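Local coordinates for protein soluble lytic murein transglycosylase (Pseudomonas aeruginosa, PDB 5OHU) that cleaves the glycan strands of bacterial peptidoglycan as a lytic transglycosylase, turning over the cell wall in both exolytic and endolytic fashion, at residues Y449-I458 with L470-H478; E371-A379 with Q612-I620. All blocks are in the same frame, centred on the assembly; numbering follows the deposited sequence.

Contact 1. Residues Y449-I458 with L470-H478; sequences YDMQWYFPAI and LDIRFPMAH. With PO4 (phosphate ion), chain I; PO4 (phosphate ion), chain H.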
loop_
_atom_site.group_PDB
_atom_site.type_symbol
_atom_site.label_atom_id
_atom_site.label_comp_id
_atom_site.label_asym_id
_atom_site.label_seq_id
_atom_site.Cartn_x
_atom_site.Cartn_y
_atom_site.Cartn_z
ATOM N N TYR A 449 -18.127 -1.316 -14.920
ATOM C CA TYR A 449 -17.662 -0.872 -16.231
ATOM C C TYR A 449 -18.805 -0.272 -17.047
ATOM O O TYR A 449 -18.651 0.791 -17.663
ATOM C CB TYR A 449 -17.010 -2.038 -16.977
ATOM C CG TYR A 449 -16.472 -1.687 -18.353
ATOM C CD1 TYR A 449 -15.216 -1.105 -18.508
ATOM C CD2 TYR A 449 -17.214 -1.952 -19.498
ATOM C CE1 TYR A 449 -14.724 -0.794 -19.767
ATOM C CE2 TYR A 449 -16.730 -1.638 -20.753
ATOM C CZ TYR A 449 -15.491 -1.064 -20.882
ATOM O OH TYR A 449 -15.023 -0.760 -22.135
ATOM N N ASP A 450 -19.972 -0.922 -17.044
ATOM C CA ASP A 450 -21.108 -0.399 -17.794
ATOM C C ASP A 450 -21.641 0.910 -17.224
ATOM O O ASP A 450 -22.438 1.576 -17.891
ATOM C CB ASP A 450 -22.217 -1.451 -17.854
ATOM C CG ASP A 450 -21.829 -2.650 -18.700
ATOM O OD1 ASP A 450 -21.061 -2.468 -19.669
ATOM O OD2 ASP A 450 -22.278 -3.776 -18.396
ATOM N N MET A 451 -21.215 1.303 -16.027
ATOM C CA MET A 451 -21.538 2.603 -15.461
ATOM C C MET A 451 -20.450 3.640 -15.718
ATOM O O MET A 451 -20.529 4.750 -15.177
ATOM C CB MET A 451 -21.787 2.468 -13.956
ATOM C CG MET A 451 -22.934 1.522 -13.599
ATOM S SD MET A 451 -22.915 1.024 -11.861
ATOM C CE MET A 451 -23.056 2.619 -11.069
ATOM N N GLN A 452 -19.438 3.302 -16.528
ATOM C CA GLN A 452 -18.276 4.163 -16.773
ATOM C C GLN A 452 -17.494 4.395 -15.491
ATOM O O GLN A 452 -16.889 5.450 -15.288
ATOM C CB GLN A 452 -18.669 5.501 -17.413
ATOM C CG GLN A 452 -18.869 5.456 -18.926
ATOM C CD GLN A 452 -19.751 4.305 -19.370
ATOM O OE1 GLN A 452 -20.963 4.317 -19.155
ATOM N NE2 GLN A 452 -19.141 3.293 -19.986
ATOM N N TRP A 453 -17.505 3.403 -14.609
ATOM C CA TRP A 453 -16.781 3.496 -13.354
ATOM C C TRP A 453 -15.527 2.642 -13.455
ATOM O O TRP A 453 -15.415 1.552 -12.886
ATOM C CB TRP A 453 -17.678 3.118 -12.199
ATOM C CG TRP A 453 -18.116 4.360 -11.606
ATOM C CD1 TRP A 453 -18.010 5.598 -12.167
ATOM C CD2 TRP A 453 -18.693 4.543 -10.323
ATOM N NE1 TRP A 453 -18.492 6.542 -11.313
ATOM C CE2 TRP A 453 -18.922 5.920 -10.171
ATOM C CE3 TRP A 453 -19.046 3.676 -9.287
ATOM C CZ2 TRP A 453 -19.496 6.448 -9.030
ATOM C CZ3 TRP A 453 -19.603 4.202 -8.148
ATOM C CH2 TRP A 453 -19.825 5.578 -8.026
ATOM N N TYR A 454 -14.553 3.211 -14.167
ATOM C CA TYR A 454 -13.392 2.460 -14.617
ATOM C C TYR A 454 -12.564 1.948 -13.454
ATOM O O TYR A 454 -12.187 0.772 -13.438
ATOM C CB TYR A 454 -12.571 3.335 -15.568
ATOM C CG TYR A 454 -13.434 3.793 -16.730
ATOM C CD1 TYR A 454 -14.157 2.862 -17.481
ATOM C CD2 TYR A 454 -13.572 5.148 -17.048
ATOM C CE1 TYR A 454 -14.971 3.259 -18.524
ATOM C CE2 TYR A 454 -14.380 5.547 -18.092
ATOM C CZ TYR A 454 -15.077 4.599 -18.822
ATOM O OH TYR A 454 -15.883 4.984 -19.859
ATOM N N PHE A 455 -12.295 2.796 -12.449
ATOM C CA PHE A 455 -11.491 2.317 -11.323
ATOM C C PHE A 455 -12.221 1.277 -10.484
ATOM O O PHE A 455 -11.621 0.227 -10.191
ATOM C CB PHE A 455 -11.001 3.486 -10.468
ATOM C CG PHE A 455 -10.154 3.061 -9.305
ATOM C CD1 PHE A 455 -9.124 2.147 -9.483
ATOM C CD2 PHE A 455 -10.387 3.566 -8.039
ATOM C CE1 PHE A 455 -8.346 1.742 -8.414
ATOM C CE2 PHE A 455 -9.614 3.174 -6.968
ATOM C CZ PHE A 455 -8.591 2.259 -7.151
ATOM N N PRO A 456 -13.471 1.481 -10.050
ATOM C CA PRO A 456 -14.179 0.369 -9.387
ATOM C C PRO A 456 -14.123 -0.923 -10.191
ATOM O O PRO A 456 -13.869 -1.992 -9.630
ATOM C CB PRO A 456 -15.610 0.906 -9.245
ATOM C CG PRO A 456 -15.440 2.381 -9.155
ATOM C CD PRO A 456 -14.294 2.708 -10.080
ATOM N N ALA A 457 -14.343 -0.841 -11.505
ATOM C CA ALA A 457 -14.267 -2.028 -12.348
ATOM C C ALA A 457 -12.864 -2.625 -12.339
ATOM O O ALA A 457 -12.702 -3.842 -12.176
ATOM C CB ALA A 457 -14.703 -1.679 -13.772
ATOM N N ILE A 458 -11.839 -1.781 -12.511
ATOM C CA ILE A 458 -10.453 -2.248 -12.460
ATOM C C ILE A 458 -10.150 -2.871 -11.101
ATOM O O ILE A 458 -9.510 -3.927 -11.010
ATOM C CB ILE A 458 -9.494 -1.079 -12.770
ATOM C CG1 ILE A 458 -9.520 -0.733 -14.269
ATOM C CG2 ILE A 458 -8.068 -1.385 -12.264
ATOM C CD1 ILE A 458 -8.965 0.647 -14.595
ATOM N N LEU A 470 -9.229 -7.076 -21.246
ATOM C CA LEU A 470 -8.461 -5.870 -21.498
ATOM C C LEU A 470 -9.336 -4.662 -21.794
ATOM O O LEU A 470 -8.830 -3.536 -21.808
ATOM C CB LEU A 470 -7.486 -6.126 -22.643
ATOM C CG LEU A 470 -6.487 -7.260 -22.368
ATOM C CD1 LEU A 470 -5.427 -7.311 -23.477
ATOM C CD2 LEU A 470 -5.791 -7.057 -21.019
ATOM N N ASP A 471 -10.632 -4.865 -22.032
ATOM C CA ASP A 471 -11.542 -3.731 -22.107
ATOM C C ASP A 471 -11.731 -3.110 -20.728
ATOM O O ASP A 471 -11.626 -1.888 -20.563
ATOM C CB ASP A 471 -12.878 -4.167 -22.709
ATOM C CG ASP A 471 -12.803 -4.360 -24.226
ATOM O OD1 ASP A 471 -11.676 -4.488 -24.760
ATOM O OD2 ASP A 471 -13.867 -4.388 -24.882
ATOM N N ILE A 472 -11.976 -3.940 -19.715
ATOM C CA ILE A 472 -12.166 -3.400 -18.375
ATOM C C ILE A 472 -10.845 -2.912 -17.806
ATOM O O ILE A 472 -10.776 -1.831 -17.220
ATOM C CB ILE A 472 -12.825 -4.442 -17.453
ATOM C CG1 ILE A 472 -14.257 -4.735 -17.910
ATOM C CG2 ILE A 472 -12.826 -3.939 -16.012
ATOM C CD1 ILE A 472 -15.059 -5.498 -16.886
ATOM N N ARG A 473 -9.771 -3.683 -17.985
ATOM C CA ARG A 473 -8.508 -3.310 -17.363
ATOM C C ARG A 473 -7.874 -2.087 -18.011
ATOM O O ARG A 473 -7.022 -1.448 -17.383
ATOM C CB ARG A 473 -7.526 -4.486 -17.396
ATOM C CG ARG A 473 -7.851 -5.616 -16.400
ATOM C CD ARG A 473 -6.768 -6.702 -16.405
ATOM N NE ARG A 473 -5.475 -6.179 -15.959
ATOM C CZ ARG A 473 -4.304 -6.544 -16.467
ATOM N NH1 ARG A 473 -4.263 -7.430 -17.451
ATOM N NH2 ARG A 473 -3.174 -6.008 -16.002
ATOM N N PHE A 474 -8.265 -1.737 -19.237
ATOM C CA PHE A 474 -7.614 -0.663 -19.988
ATOM C C PHE A 474 -8.658 0.213 -20.678
ATOM O O PHE A 474 -8.874 0.139 -21.889
ATOM C CB PHE A 474 -6.584 -1.254 -20.954
ATOM C CG PHE A 474 -5.500 -1.984 -20.230
ATOM C CD1 PHE A 474 -4.571 -1.270 -19.490
ATOM C CD2 PHE A 474 -5.476 -3.370 -20.171
ATOM C CE1 PHE A 474 -3.592 -1.914 -18.754
ATOM C CE2 PHE A 474 -4.485 -4.030 -19.433
ATOM C CZ PHE A 474 -3.551 -3.297 -18.719
ATOM N N PRO A 475 -9.302 1.086 -19.912
ATOM C CA PRO A 475 -10.304 1.975 -20.502
ATOM C C PRO A 475 -9.694 2.949 -21.502
ATOM O O PRO A 475 -8.502 3.278 -21.453
ATOM C CB PRO A 475 -10.874 2.723 -19.287
ATOM C CG PRO A 475 -9.950 2.431 -18.149
ATOM C CD PRO A 475 -9.291 1.138 -18.442
ATOM N N MET A 476 -10.555 3.445 -22.405
ATOM C CA MET A 476 -10.145 4.343 -23.482
ATOM C C MET A 476 -10.856 5.687 -23.423
ATOM O O MET A 476 -10.999 6.344 -24.458
ATOM C CB MET A 476 -10.403 3.693 -24.840
ATOM C CG MET A 476 -9.661 2.391 -25.058
ATOM S SD MET A 476 -7.951 2.703 -25.514
ATOM C CE MET A 476 -8.147 3.379 -27.159
ATOM N N ALA A 477 -11.332 6.098 -22.252
ATOM C CA ALA A 477 -12.062 7.357 -22.158
ATOM C C ALA A 477 -11.160 8.535 -22.515
ATOM O O ALA A 477 -9.964 8.537 -22.217
ATOM C CB ALA A 477 -12.634 7.544 -20.752
ATOM N N HIS A 478 -11.747 9.548 -23.154
ATOM C CA HIS A 478 -11.044 10.771 -23.543
ATOM C C HIS A 478 -9.949 10.493 -24.560
ATOM O O HIS A 478 -8.960 11.230 -24.644
ATOM C CB HIS A 478 -10.484 11.500 -22.317
ATOM C CG HIS A 478 -11.494 11.657 -21.227
ATOM N ND1 HIS A 478 -12.507 12.592 -21.285
ATOM C CD2 HIS A 478 -11.676 10.975 -20.073
ATOM C CE1 HIS A 478 -13.258 12.491 -20.204
ATOM N NE2 HIS A 478 -12.777 11.515 -19.454
HETATM P P PO4 I . -13.082 14.349 -24.351
HETATM O O1 PO4 I . -13.502 15.722 -24.821
HETATM O O2 PO4 I . -14.276 13.420 -24.391
HETATM O O3 PO4 I . -12.591 14.459 -22.927
HETATM O O4 PO4 I . -11.987 13.812 -25.244
HETATM P P PO4 H . -14.089 9.842 -16.315
HETATM O O1 PO4 H . -14.833 11.079 -16.752
HETATM O O2 PO4 H . -12.737 9.824 -16.987
HETATM O O3 PO4 H . -13.938 9.840 -14.811
HETATM O O4 PO4 H . -14.865 8.613 -16.720
HETATM O O HOH W 1 -12.581 -0.197 -16.315
#

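Contact 2. Residues E371-A379 with Q612-I620; sequences ERDFYGFLA and QNVLSYAVI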
loop_
_atom_site.group_PDB
_atom_site.type_symbol
_atom_site.label_atom_id
_atom_site.label_comp_id
_atom_site.label_asym_id
_atom_site.label_seq_id
_atom_site.Cartn_x
_atom_site.Cartn_y
_atom_site.Cartn_z
ATOM N N GLU A 371 2.891 -15.621 -19.515
ATOM C CA GLU A 371 2.518 -14.786 -18.382
ATOM C C GLU A 371 2.189 -13.386 -18.886
ATOM O O GLU A 371 2.859 -12.863 -19.779
ATOM C CB GLU A 371 3.646 -14.730 -17.353
ATOM C CG GLU A 371 3.269 -14.063 -16.036
ATOM C CD GLU A 371 2.884 -15.059 -14.968
ATOM O OE1 GLU A 371 3.317 -16.229 -15.061
ATOM O OE2 GLU A 371 2.158 -14.668 -14.030
ATOM N N ARG A 372 1.149 -12.780 -18.315
ATOM C CA ARG A 372 0.599 -11.549 -18.864
ATOM C C ARG A 372 1.133 -10.291 -18.179
ATOM O O ARG A 372 0.514 -9.232 -18.290
ATOM C CB ARG A 372 -0.927 -11.579 -18.787
ATOM C CG ARG A 372 -1.532 -12.861 -19.326
ATOM C CD ARG A 372 -2.851 -12.609 -20.017
ATOM N NE ARG A 372 -2.716 -11.626 -21.088
ATOM C CZ ARG A 372 -3.693 -11.297 -21.929
ATOM N NH1 ARG A 372 -4.882 -11.874 -21.830
ATOM N NH2 ARG A 372 -3.478 -10.390 -22.869
ATOM N N ASP A 373 2.268 -10.370 -17.491
ATOM C CA ASP A 373 2.778 -9.211 -16.769
ATOM C C ASP A 373 4.109 -8.753 -17.370
ATOM O O ASP A 373 4.540 -9.237 -18.423
ATOM C CB ASP A 373 2.878 -9.513 -15.275
ATOM C CG ASP A 373 4.007 -10.469 -14.931
ATOM O OD1 ASP A 373 4.529 -11.164 -15.825
ATOM O OD2 ASP A 373 4.359 -10.534 -13.742
ATOM N N PHE A 374 4.763 -7.821 -16.674
ATOM C CA PHE A 374 5.999 -7.215 -17.170
ATOM C C PHE A 374 7.060 -8.259 -17.492
ATOM O O PHE A 374 7.701 -8.195 -18.545
ATOM C CB PHE A 374 6.514 -6.194 -16.144
ATOM C CG PHE A 374 7.889 -5.642 -16.450
ATOM C CD1 PHE A 374 8.036 -4.621 -17.403
ATOM C CD2 PHE A 374 9.026 -6.151 -15.826
ATOM C CE1 PHE A 374 9.277 -4.087 -17.717
ATOM C CE2 PHE A 374 10.283 -5.611 -16.119
ATOM C CZ PHE A 374 10.409 -4.581 -17.080
ATOM N N TYR A 375 7.273 -9.231 -16.592
ATOM C CA TYR A 375 8.323 -10.218 -16.825
ATOM C C TYR A 375 7.963 -11.212 -17.934
ATOM O O TYR A 375 8.867 -11.784 -18.556
ATOM C CB TYR A 375 8.637 -10.956 -15.517
ATOM C CG TYR A 375 9.204 -10.038 -14.446
ATOM C CD1 TYR A 375 10.524 -9.587 -14.516
ATOM C CD2 TYR A 375 8.414 -9.597 -13.377
ATOM C CE1 TYR A 375 11.049 -8.717 -13.560
ATOM C CE2 TYR A 375 8.938 -8.737 -12.409
ATOM C CZ TYR A 375 10.256 -8.312 -12.500
ATOM O OH TYR A 375 10.765 -7.462 -11.541
ATOM N N GLY A 376 6.673 -11.449 -18.190
ATOM C CA GLY A 376 6.309 -12.218 -19.372
ATOM C C GLY A 376 6.654 -11.493 -20.663
ATOM O O GLY A 376 7.139 -12.103 -21.615
ATOM N N PHE A 377 6.417 -10.180 -20.709
ATOM C CA PHE A 377 6.857 -9.382 -21.851
ATOM C C PHE A 377 8.369 -9.471 -22.040
ATOM O O PHE A 377 8.852 -9.675 -23.158
ATOM C CB PHE A 377 6.422 -7.923 -21.675
ATOM C CG PHE A 377 4.938 -7.702 -21.848
ATOM C CD1 PHE A 377 4.320 -7.949 -23.073
ATOM C CD2 PHE A 377 4.169 -7.249 -20.796
ATOM C CE1 PHE A 377 2.938 -7.726 -23.232
ATOM C CE2 PHE A 377 2.821 -7.041 -20.930
ATOM C CZ PHE A 377 2.193 -7.273 -22.140
ATOM N N LEU A 378 9.133 -9.325 -20.947
ATOM C CA LEU A 378 10.587 -9.427 -21.041
ATOM C C LEU A 378 11.015 -10.784 -21.585
ATOM O O LEU A 378 11.882 -10.860 -22.456
ATOM C CB LEU A 378 11.233 -9.187 -19.678
ATOM C CG LEU A 378 11.267 -7.787 -19.068
ATOM C CD1 LEU A 378 12.450 -7.728 -18.134
ATOM C CD2 LEU A 378 11.351 -6.664 -20.124
ATOM N N ALA A 379 10.424 -11.873 -21.076
ATOM C CA ALA A 379 10.767 -13.194 -21.597
ATOM C C ALA A 379 10.472 -13.293 -23.088
ATOM O O ALA A 379 11.292 -13.808 -23.860
ATOM C CB ALA A 379 10.011 -14.284 -20.829
ATOM N N GLN A 612 7.352 -0.701 -14.191
ATOM C CA GLN A 612 6.958 -1.934 -14.856
ATOM C C GLN A 612 5.497 -1.891 -15.274
ATOM O O GLN A 612 5.162 -2.368 -16.366
ATOM C CB GLN A 612 7.255 -3.138 -13.970
ATOM C CG GLN A 612 8.731 -3.292 -13.666
ATOM C CD GLN A 612 9.035 -4.512 -12.807
ATOM O OE1 GLN A 612 8.128 -5.126 -12.242
ATOM N NE2 GLN A 612 10.319 -4.877 -12.714
ATOM N N ASN A 613 4.628 -1.273 -14.461
ATOM C CA ASN A 613 3.223 -1.153 -14.846
ATOM C C ASN A 613 3.070 -0.301 -16.106
ATOM O O ASN A 613 2.388 -0.690 -17.059
ATOM C CB ASN A 613 2.389 -0.508 -13.729
ATOM C CG ASN A 613 2.132 -1.427 -12.538
ATOM O OD1 ASN A 613 1.586 -0.981 -11.516
ATOM N ND2 ASN A 613 2.626 -2.652 -12.606
ATOM N N VAL A 614 3.641 0.909 -16.084
ATOM C CA VAL A 614 3.486 1.852 -17.188
ATOM C C VAL A 614 4.002 1.248 -18.488
ATOM O O VAL A 614 3.340 1.326 -19.525
ATOM C CB VAL A 614 4.192 3.180 -16.867
ATOM C CG1 VAL A 614 4.269 4.066 -18.113
ATOM C CG2 VAL A 614 3.453 3.916 -15.714
ATOM N N LEU A 615 5.188 0.634 -18.456
ATOM C CA LEU A 615 5.709 0.034 -19.680
ATOM C C LEU A 615 4.797 -1.082 -20.163
ATOM O O LEU A 615 4.543 -1.202 -21.365
ATOM C CB LEU A 615 7.130 -0.490 -19.469
ATOM C CG LEU A 615 8.179 0.601 -19.230
ATOM C CD1 LEU A 615 9.538 -0.008 -18.788
ATOM C CD2 LEU A 615 8.350 1.463 -20.490
ATOM N N SER A 616 4.310 -1.919 -19.244
ATOM C CA SER A 616 3.429 -3.012 -19.643
ATOM C C SER A 616 2.118 -2.472 -20.202
ATOM O O SER A 616 1.607 -2.980 -21.205
ATOM C CB SER A 616 3.160 -3.933 -18.448
ATOM O OG SER A 616 4.354 -4.576 -18.014
ATOM N N TYR A 617 1.571 -1.433 -19.572
ATOM C CA TYR A 617 0.308 -0.871 -20.031
ATOM C C TYR A 617 0.457 -0.259 -21.415
ATOM O O TYR A 617 -0.463 -0.359 -22.236
ATOM C CB TYR A 617 -0.207 0.184 -19.037
ATOM C CG TYR A 617 -0.536 -0.332 -17.639
ATOM C CD1 TYR A 617 -0.652 -1.700 -17.374
ATOM C CD2 TYR A 617 -0.717 0.554 -16.581
ATOM C CE1 TYR A 617 -0.948 -2.167 -16.092
ATOM C CE2 TYR A 617 -1.023 0.103 -15.309
ATOM C CZ TYR A 617 -1.141 -1.256 -15.072
ATOM O OH TYR A 617 -1.435 -1.695 -13.804
ATOM N N ALA A 618 1.608 0.370 -21.687
ATOM C CA ALA A 618 1.814 0.988 -22.988
ATOM C C ALA A 618 1.815 -0.055 -24.091
ATOM O O ALA A 618 1.376 0.224 -25.206
ATOM C CB ALA A 618 3.118 1.794 -23.006
ATOM N N VAL A 619 2.313 -1.262 -23.806
ATOM C CA VAL A 619 2.230 -2.326 -24.795
ATOM C C VAL A 619 0.777 -2.591 -25.137
ATOM O O VAL A 619 0.392 -2.649 -26.313
ATOM C CB VAL A 619 2.923 -3.605 -24.291
ATOM C CG1 VAL A 619 2.659 -4.736 -25.249
ATOM C CG2 VAL A 619 4.417 -3.392 -24.158
ATOM N N ILE A 620 -0.056 -2.745 -24.108
ATOM C CA ILE A 620 -1.464 -3.053 -24.339
ATOM C C ILE A 620 -2.129 -1.917 -25.097
ATOM O O ILE A 620 -2.857 -2.137 -26.072
ATOM C CB ILE A 620 -2.171 -3.337 -23.001
ATOM C CG1 ILE A 620 -1.512 -4.538 -22.341
ATOM C CG2 ILE A 620 -3.650 -3.623 -23.216
ATOM C CD1 ILE A 620 -1.503 -5.734 -23.243
#

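Contact 1. Residues Y449-I458 with L470-H478
Tyr454 lays one face of its ring over Pro475, whose CB stands 4.0 Å from the ring centroid and 23° off the normal, a CH-pi contact placed toward the rim. The two side chains run past each other in opposite senses, which lets Pro475 CG also touch Tyr454 CB, while farther along the ring Tyr454 CE2 meets Ala477 CB at 3.8 Å. Gln452 O lies over the opposite face, so the ring is held between its own preceding turn and the proline.

A second aromatic, Tyr449, receives Ile472 in much the same way: Ile472 CG1 sits above the Tyr449 ring, 4.2 Å from its centroid. With CG anti to the backbone N (chi1 -179°), Tyr449 swings its ring across to the short, weakly bonded helix 470-473, where CE1 comes within 3.4 Å of Asp471 O. The other branch of Ile472, CG2, presses on Ala457 CB at 3.7 Å. Between the tyrosines the chain makes a sharp corner: Gln452, at positive phi, is the C-prime residue of a Schellman motif closing helix 438-450, and Trp453 is the N-cap of helix 454-463. This helical hairpin falls in the L domain, a family of the TPR clan, and the chain turns back at 470-478 to pack on its corner.

No direct hydrogen bond joins the segments, but one water donates to both Tyr454 O and Ile472 O, the latter at 2.6 Å. Ile458 completes the apolar seam, its CD1 3.9 Å from Pro475 CD and crossing that ring at roughly a right angle. At the far end His478 lies between two phosphate ions, probably from the crystallisation liquor: NE2 donates to one, which Tyr454 CE2 also approaches; the approach of the other to ND1 is too short to be trusted in detail.

Contact 2. Residues E371-A379 with Q612-I620
The axes of helices 374-379 and 612-620 pass 10.0 Å apart at 64°, with Phe374 and Ser616 the pair whose CA atoms come nearest. Phe374 reaches over with CG anti to its own N (chi1 172°) and stacks on Gln612: CG of the glutamine lies 3.6 Å from the ring centroid, almost on the normal, and the amide plane is tilted only 14° from the ring. Leu378 CG packs against the opposite face, holding the phenyl ring between the two side chains. Because Gln612 is extended beyond CG, its amide lies over the CD2-CE2 side of the ring and NE2 donates a nearly straight hydrogen bond of 2.9 Å to Tyr375 OH, which also pairs with Glu600 and Arg342. The Tyr375 ring stands perpendicular to that amide.

Ser616 OG fits close against Phe374, 3.3 Å from its CB and at the edge of the ring; the hydroxyl turns back to donate to Gln612 O, which takes Ser616 N on its other face. One turn on, Phe377 sets a ring face over Val619 CB and brings CE1 within 3.6 Å of Val619 CG1, while Ile620 CD1 comes to the ring edge. Asp373 N-caps its helix by accepting from Gly376 N, and its other oxygen bonds Ser341. This is buried helix-helix packing between helices 374-383 and 605-624, far apart in sequence, as expected of the almost all-helical Slt fold.

How the contacts relate
Contact 1 is nested, along the chain, within the loop that contact 2 closes: residues 371-379 come first, then 449-458 and 470-478, and finally 612-620. Their centres lie about 19 Å apart, yet they meet directly, for Phe474 of the 470-478 segment wedges against Tyr617 and Ile620 of helix 605-624, with Phe474 CE1 3.3 Å from Tyr617 CD1. Leu470 bridges likewise, touching Ile620 and Arg372. Helix 605-624 thus packs on helix 374-383 through contact 2 and on the 470-478 segment of contact 1. As an example of long-range packing, helix 605-624 brings together parts of the fold that are distant in sequence, consistent with a role in seating the catalytic region on the rest of the chain.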